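Pyrsv_gp04 (Pyrobaculum spherical virus, PDB 2VXZ) is of unproven function but probably acts as a transcriptional regulator with a helix-turn-helix-type domain. Local coordinates at residues V76-V87 / F130-Y139. Sequence-based numbering, arbitrary orientation.
Sequences VDGMIREVERLV and FLNHLLKMIY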
ATOM      1  N   VAL A  76       6.202  -4.452  -3.562  1.00 24.08           N
ATOM      2  CA  VAL A  76       7.215  -4.005  -2.591  1.00 24.36           C
ATOM      3  C   VAL A  76       8.449  -3.423  -3.295  1.00 24.10           C
ATOM      4  O   VAL A  76       8.920  -2.337  -2.944  1.00 24.10           O
ATOM      5  CB  VAL A  76       7.635  -5.156  -1.661  1.00 24.77           C
ATOM      6  CG1 VAL A  76       8.837  -4.754  -0.835  1.00 25.15           C
ATOM      7  CG2 VAL A  76       6.461  -5.546  -0.769  1.00 25.72           C
ATOM      8  N   ASP A  77       8.941  -4.128  -4.305  1.00 23.85           N
ATOM      9  CA  ASP A  77      10.079  -3.653  -5.097  1.00 24.21           C
ATOM     10  C   ASP A  77       9.767  -2.278  -5.690  1.00 23.92           C
ATOM     11  O   ASP A  77      10.598  -1.372  -5.633  1.00 24.44           O
ATOM     12  CB  ASP A  77      10.442  -4.646  -6.203  1.00 24.41           C
ATOM     13  CG  ASP A  77      11.096  -5.927  -5.675  0.70 26.66           C
ATOM     14  OD1 ASP A  77      11.665  -5.927  -4.559  0.70 31.09           O
ATOM     15  OD2 ASP A  77      11.050  -6.944  -6.396  0.70 29.01           O
ATOM     16  N   GLY A  78       8.554  -2.111  -6.212  1.00 23.34           N
ATOM     17  CA  GLY A  78       8.121  -0.835  -6.773  1.00 23.54           C
ATOM     18  C   GLY A  78       8.027   0.271  -5.745  1.00 23.31           C
ATOM     19  O   GLY A  78       8.491   1.386  -5.983  1.00 23.27           O
HETATM   20  N   MSE A  79       7.427  -0.029  -4.593  1.00 23.28           N
HETATM   21  CA  MSE A  79       7.297   0.970  -3.526  1.00 24.40           C
HETATM   22  C   MSE A  79       8.669   1.386  -3.032  1.00 23.60           C
HETATM   23  O   MSE A  79       8.920   2.568  -2.771  1.00 22.74           O
HETATM   24  CB  MSE A  79       6.461   0.424  -2.372  1.00 24.37           C
HETATM   25  CG  MSE A  79       5.022   0.214  -2.744  1.00 25.37           C
HETATM   26 SE   MSE A  79       3.953  -0.147  -1.168  1.00 32.08          SE
HETATM   27  CE  MSE A  79       4.678  -1.863  -0.676  1.00 26.91           C
ATOM     28  N   ILE A  80       9.562   0.416  -2.911  1.00 23.54           N
ATOM     29  CA  ILE A  80      10.924   0.696  -2.448  1.00 24.24           C
ATOM     30  C   ILE A  80      11.686   1.576  -3.430  1.00 23.98           C
ATOM     31  O   ILE A  80      12.310   2.549  -3.026  1.00 23.78           O
ATOM     32  CB  ILE A  80      11.692  -0.599  -2.136  1.00 24.03           C
ATOM     33  CG1 ILE A  80      11.049  -1.302  -0.933  1.00 24.74           C
ATOM     34  CG2 ILE A  80      13.135  -0.290  -1.791  1.00 23.80           C
ATOM     35  CD1 ILE A  80      11.676  -2.622  -0.588  1.00 24.77           C
ATOM     36  N   ARG A  81      11.603   1.264  -4.719  1.00 24.25           N
ATOM     37  CA  ARG A  81      12.263   2.076  -5.744  1.00 25.13           C
ATOM     38  C   ARG A  81      11.761   3.515  -5.740  1.00 24.66           C
ATOM     39  O   ARG A  81      12.554   4.445  -5.911  1.00 24.24           O
ATOM     40  CB  ARG A  81      12.088   1.463  -7.135  1.00 25.30           C
ATOM     41  CG  ARG A  81      12.852   0.161  -7.336  1.00 27.55           C
ATOM     42  CD  ARG A  81      12.911  -0.237  -8.797  1.00 28.94           C
ATOM     43  NE  ARG A  81      11.578  -0.406  -9.370  1.00 32.16           N
ATOM     44  CZ  ARG A  81      10.872  -1.539  -9.390  1.00 32.77           C
ATOM     45  NH1 ARG A  81      11.349  -2.668  -8.872  0.50 33.50           N
ATOM     46  NH2 ARG A  81       9.667  -1.534  -9.941  1.00 33.49           N
ATOM     47  N   GLU A  82      10.453   3.696  -5.547  1.00 24.41           N
ATOM     48  CA  GLU A  82       9.871   5.031  -5.505  1.00 24.54           C
ATOM     49  C   GLU A  82      10.358   5.803  -4.293  1.00 23.88           C
ATOM     50  O   GLU A  82      10.751   6.944  -4.433  1.00 23.17           O
ATOM     51  CB  GLU A  82       8.344   4.998  -5.525  1.00 24.76           C
ATOM     52  CG  GLU A  82       7.765   4.594  -6.861  1.00 27.45           C
ATOM     53  CD  GLU A  82       7.954   5.651  -7.929  1.00 31.03           C
ATOM     54  OE1 GLU A  82       7.390   6.745  -7.785  1.00 33.97           O
ATOM     55  OE2 GLU A  82       8.686   5.400  -8.902  1.00 35.78           O
ATOM     56  N   VAL A  83      10.339   5.186  -3.104  1.00 23.13           N
ATOM     57  CA  VAL A  83      10.869   5.853  -1.908  1.00 23.36           C
ATOM     58  C   VAL A  83      12.338   6.237  -2.131  1.00 23.47           C
ATOM     59  O   VAL A  83      12.744   7.368  -1.858  1.00 23.20           O
ATOM     60  CB  VAL A  83      10.722   4.995  -0.629  1.00 23.12           C
ATOM     61  CG1 VAL A  83      11.445   5.666   0.572  1.00 22.43           C
ATOM     62  CG2 VAL A  83       9.243   4.749  -0.318  1.00 23.36           C
ATOM     63  N   GLU A  84      13.133   5.310  -2.645  1.00 23.58           N
ATOM     64  CA  GLU A  84      14.561   5.569  -2.805  1.00 24.55           C
ATOM     65  C   GLU A  84      14.828   6.620  -3.864  1.00 24.54           C
ATOM     66  O   GLU A  84      15.777   7.400  -3.728  1.00 25.51           O
ATOM     67  CB  GLU A  84      15.316   4.275  -3.107  1.00 23.98           C
ATOM     68  CG  GLU A  84      15.255   3.302  -1.938  1.00 25.91           C
ATOM     69  CD  GLU A  84      16.366   2.317  -1.961  1.00 27.31           C
ATOM     70  OE1 GLU A  84      16.317   1.405  -2.811  1.00 28.06           O
ATOM     71  OE2 GLU A  84      17.298   2.481  -1.134  1.00 32.68           O
ATOM     72  N   ARG A  85      13.990   6.675  -4.902  1.00 24.69           N
ATOM     73  CA  ARG A  85      14.104   7.751  -5.903  1.00 24.79           C
ATOM     74  C   ARG A  85      13.844   9.126  -5.271  1.00 24.18           C
ATOM     75  O   ARG A  85      14.583  10.096  -5.522  1.00 24.17           O
ATOM     76  CB  ARG A  85      13.157   7.530  -7.081  1.00 24.79           C
ATOM     77  CG  ARG A  85      13.266   8.621  -8.147  1.00 25.63           C
ATOM     78  CD  ARG A  85      12.400   8.361  -9.334  1.00 26.32           C
ATOM     79  NE  ARG A  85      11.001   8.294  -8.956  1.00 27.54           N
ATOM     80  CZ  ARG A  85      10.209   9.346  -8.746  1.00 28.89           C
ATOM     81  NH1 ARG A  85      10.651  10.589  -8.883  1.00 30.05           N
ATOM     82  NH2 ARG A  85       8.951   9.144  -8.405  1.00 28.81           N
ATOM     83  N   LEU A  86      12.788   9.213  -4.471  1.00 24.39           N
ATOM     84  CA  LEU A  86      12.456  10.466  -3.797  1.00 24.11           C
ATOM     85  C   LEU A  86      13.552  10.875  -2.798  1.00 24.39           C
ATOM     86  O   LEU A  86      13.860  12.063  -2.651  1.00 24.54           O
ATOM     87  CB  LEU A  86      11.099  10.370  -3.105  1.00 23.86           C
ATOM     88  CG  LEU A  86       9.885  10.144  -3.994  1.00 24.76           C
ATOM     89  CD1 LEU A  86       8.627   9.866  -3.134  1.00 23.53           C
ATOM     90  CD2 LEU A  86       9.672  11.306  -4.958  1.00 25.75           C
ATOM     91  N   VAL A  87      14.136   9.900  -2.115  1.00 23.98           N
ATOM     92  CA  VAL A  87      15.236  10.172  -1.180  1.00 24.74           C
ATOM     93  C   VAL A  87      16.488  10.670  -1.915  1.00 25.47           C
ATOM     94  O   VAL A  87      17.157  11.618  -1.472  1.00 25.03           O
ATOM     95  CB  VAL A  87      15.576   8.912  -0.351  1.00 24.52           C
ATOM     96  CG1 VAL A  87      16.956   9.038   0.284  1.00 25.15           C
ATOM     97  CG2 VAL A  87      14.499   8.674   0.702  1.00 25.03           C
ATOM     98  N   PHE A 130       0.970   3.171   7.337  1.00 23.20           N
ATOM     99  CA  PHE A 130       1.352   2.422   6.141  1.00 22.65           C
ATOM    100  C   PHE A 130       2.756   2.838   5.688  1.00 21.87           C
ATOM    101  O   PHE A 130       3.621   2.002   5.450  1.00 21.37           O
ATOM    102  CB  PHE A 130       0.336   2.680   5.024  1.00 23.45           C
ATOM    103  CG  PHE A 130       0.680   2.039   3.708  1.00 23.14           C
ATOM    104  CD1 PHE A 130       0.271   0.742   3.429  1.00 24.53           C
ATOM    105  CD2 PHE A 130       1.385   2.733   2.738  1.00 24.31           C
ATOM    106  CE1 PHE A 130       0.568   0.148   2.208  1.00 23.96           C
ATOM    107  CE2 PHE A 130       1.675   2.155   1.528  1.00 24.12           C
ATOM    108  CZ  PHE A 130       1.271   0.855   1.256  1.00 24.00           C
ATOM    109  N   LEU A 131       2.971   4.138   5.544  1.00 21.46           N
ATOM    110  CA  LEU A 131       4.283   4.651   5.108  1.00 21.78           C
ATOM    111  C   LEU A 131       5.395   4.392   6.155  1.00 21.76           C
ATOM    112  O   LEU A 131       6.562   4.175   5.800  1.00 21.20           O
ATOM    113  CB  LEU A 131       4.175   6.141   4.790  1.00 21.66           C
ATOM    114  CG  LEU A 131       3.330   6.475   3.554  1.00 21.69           C
ATOM    115  CD1 LEU A 131       3.188   7.969   3.426  1.00 23.21           C
ATOM    116  CD2 LEU A 131       3.921   5.889   2.285  1.00 21.66           C
ATOM    117  N   ASN A 132       5.028   4.412   7.436  1.00 21.84           N
ATOM    118  CA  ASN A 132       5.962   4.059   8.503  1.00 21.88           C
ATOM    119  C   ASN A 132       6.422   2.613   8.348  1.00 21.78           C
ATOM    120  O   ASN A 132       7.595   2.308   8.495  1.00 21.95           O
ATOM    121  CB  ASN A 132       5.311   4.226   9.876  1.00 22.04           C
ATOM    122  CG  ASN A 132       6.290   4.044  11.005  1.00 22.56           C
ATOM    123  OD1 ASN A 132       7.281   4.756  11.084  1.00 21.97           O
ATOM    124  ND2 ASN A 132       6.009   3.086  11.910  1.00 25.31           N
ATOM    125  N   HIS A 133       5.479   1.723   8.042  1.00 21.78           N
ATOM    126  CA  HIS A 133       5.808   0.317   7.853  1.00 21.86           C
ATOM    127  C   HIS A 133       6.780   0.138   6.683  1.00 21.64           C
ATOM    128  O   HIS A 133       7.745  -0.632   6.771  1.00 22.51           O
ATOM    129  CB  HIS A 133       4.535  -0.492   7.623  1.00 22.18           C
ATOM    130  CG  HIS A 133       4.775  -1.964   7.593  1.00 22.91           C
ATOM    131  ND1 HIS A 133       4.930  -2.716   8.739  1.00 26.05           N
ATOM    132  CD2 HIS A 133       4.920  -2.816   6.557  1.00 23.93           C
ATOM    133  CE1 HIS A 133       5.140  -3.973   8.402  1.00 25.25           C
ATOM    134  NE2 HIS A 133       5.148  -4.060   7.084  1.00 24.45           N
ATOM    135  N   LEU A 134       6.529   0.872   5.603  1.00 21.19           N
ATOM    136  CA  LEU A 134       7.382   0.847   4.415  1.00 21.33           C
ATOM    137  C   LEU A 134       8.779   1.353   4.761  1.00 21.25           C
ATOM    138  O   LEU A 134       9.795   0.759   4.359  1.00 21.10           O
ATOM    139  CB  LEU A 134       6.754   1.704   3.303  1.00 21.43           C
ATOM    140  CG  LEU A 134       7.458   1.773   1.937  1.00 21.66           C
ATOM    141  CD1 LEU A 134       7.730   0.381   1.348  1.00 21.11           C
ATOM    142  CD2 LEU A 134       6.662   2.632   0.944  1.00 21.02           C
ATOM    143  N   LEU A 135       8.845   2.462   5.488  1.00 21.32           N
ATOM    144  CA  LEU A 135      10.150   3.026   5.845  1.00 21.47           C
ATOM    145  C   LEU A 135      10.936   2.054   6.721  1.00 22.08           C
ATOM    146  O   LEU A 135      12.151   1.894   6.570  1.00 21.45           O
ATOM    147  CB  LEU A 135      10.012   4.384   6.537  1.00 21.40           C
ATOM    148  CG  LEU A 135       9.615   5.563   5.665  1.00 21.10           C
ATOM    149  CD1 LEU A 135       9.319   6.793   6.500  1.00 21.23           C
ATOM    150  CD2 LEU A 135      10.687   5.893   4.632  1.00 20.56           C
ATOM    151  N   LYS A 136      10.254   1.391   7.631  1.00 22.75           N
ATOM    152  CA  LYS A 136      10.928   0.448   8.519  1.00 24.61           C
ATOM    153  C   LYS A 136      11.471  -0.754   7.740  1.00 24.12           C
ATOM    154  O   LYS A 136      12.521  -1.325   8.085  1.00 23.66           O
ATOM    155  CB  LYS A 136       9.948   0.017   9.607  1.00 24.23           C
ATOM    156  CG  LYS A 136      10.558  -0.379  10.910  1.00 27.56           C
ATOM    157  CD  LYS A 136       9.458  -0.547  11.944  1.00 27.38           C
ATOM    158  CE  LYS A 136       9.776   0.211  13.212  1.00 30.02           C
ATOM    159  NZ  LYS A 136       8.766  -0.057  14.279  0.50 30.06           N
HETATM  160  N   MSE A 137      10.759  -1.151   6.686  1.00 24.76           N
HETATM  161  CA  MSE A 137      11.212  -2.254   5.824  1.00 25.77           C
HETATM  162  C   MSE A 137      12.487  -1.906   5.067  1.00 24.43           C
HETATM  163  O   MSE A 137      13.313  -2.779   4.808  1.00 24.11           O
HETATM  164  CB  MSE A 137      10.142  -2.639   4.815  1.00 25.77           C
HETATM  165  CG  MSE A 137       8.969  -3.314   5.439  1.00 27.53           C
HETATM  166 SE   MSE A 137       7.614  -3.670   4.087  1.00 38.25          SE
HETATM  167  CE  MSE A 137       8.757  -4.075   2.628  1.00 21.30           C
ATOM    168  N   ILE A 138      12.637  -0.625   4.717  1.00 23.02           N
ATOM    169  CA  ILE A 138      13.760  -0.157   3.925  1.00 23.13           C
ATOM    170  C   ILE A 138      14.994   0.176   4.781  1.00 22.80           C
ATOM    171  O   ILE A 138      16.125  -0.174   4.412  1.00 21.89           O
ATOM    172  CB  ILE A 138      13.380   1.083   3.092  1.00 22.79           C
ATOM    173  CG1 ILE A 138      12.204   0.780   2.156  1.00 23.08           C
ATOM    174  CG2 ILE A 138      14.585   1.574   2.302  1.00 21.97           C
ATOM    175  CD1 ILE A 138      11.579   2.010   1.527  1.00 23.70           C
ATOM    176  N   TYR A 139      14.765   0.853   5.908  1.00 22.94           N
ATOM    177  CA  TYR A 139      15.825   1.493   6.698  1.00 22.68           C
ATOM    178  C   TYR A 139      15.999   0.874   8.088  1.00 22.98           C
ATOM    179  O   TYR A 139      16.893   1.280   8.847  1.00 23.64           O
ATOM    180  CB  TYR A 139      15.543   3.014   6.824  1.00 22.72           C
ATOM    181  CG  TYR A 139      15.482   3.721   5.476  1.00 21.77           C
ATOM    182  CD1 TYR A 139      16.621   3.862   4.698  1.00 21.05           C
ATOM    183  CD2 TYR A 139      14.284   4.216   4.974  1.00 22.25           C
ATOM    184  CE1 TYR A 139      16.573   4.488   3.465  1.00 22.39           C
ATOM    185  CE2 TYR A 139      14.229   4.832   3.730  1.00 22.03           C
ATOM    186  CZ  TYR A 139      15.374   4.961   2.980  1.00 22.45           C
ATOM    187  OH  TYR A 139      15.343   5.547   1.727  1.00 23.60           O
TER
HETATM  188  O   HOH W   1      17.533   5.272   0.251  1.00 19.30           O
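Val83 is the knob of this helix-helix contact, seated in a hole formed by Leu134, Leu135, Ile138 and Tyr139. Its two methyls divide the work: CG2 meets Leu134 CD2 at 3.6 Å, whereas CG1, set anti to the backbone N (chi1 173°), faces Ile138 CD1, Leu135 CD2 and the edge of the Tyr139 ring. One turn earlier, Ile80 and Ile138 run past each other in opposite directions, CG1 against CG1 at 3.9 Å. The axes of segments 76-87 and 130-139 cross at -85°, nearly perpendicular, and approach to 10.6 Å, a gap filled by these branched side chains; beyond them, Val76 CG1 touches the selenomethionine methyl Met137 CE at 3.5 Å.

A Met-aromatic contact extends this packing. The selenium of selenomethionine Met79 lies 3.8 Å from Phe130 CZ, and its direction from the ring centroid is 69° off the ring normal, an oblique approach. Met79 CB meanwhile rests against both methyls of Leu134.

Polar linkage is confined to the Tyr139 end and runs through water. Tyr139 OH lies 2.7 Å from the oxygen of water 1, which sits in the ring plane and donates to Glu84 OE2. That same carboxylate oxygen forms a salt bridge with Arg156, so the water is a second partner. The hydroxyl also abuts an apolar group, Val87 CG2 at 3.4 Å, while Ile138 CG2 covers the centre of one ring face.

The segments belong to helices 69-89 and 125-139, and both lie in the probable transcriptional-regulator domain. Phe59 of strand 55-59 packs against Met79, Phe130, Leu134 and Met137, joining this crossing to the three-stranded sheet; Phe113 of helix 108-115 also touches Met79, and Ile104 of helix 97-106 bridges Leu86 and Leu131.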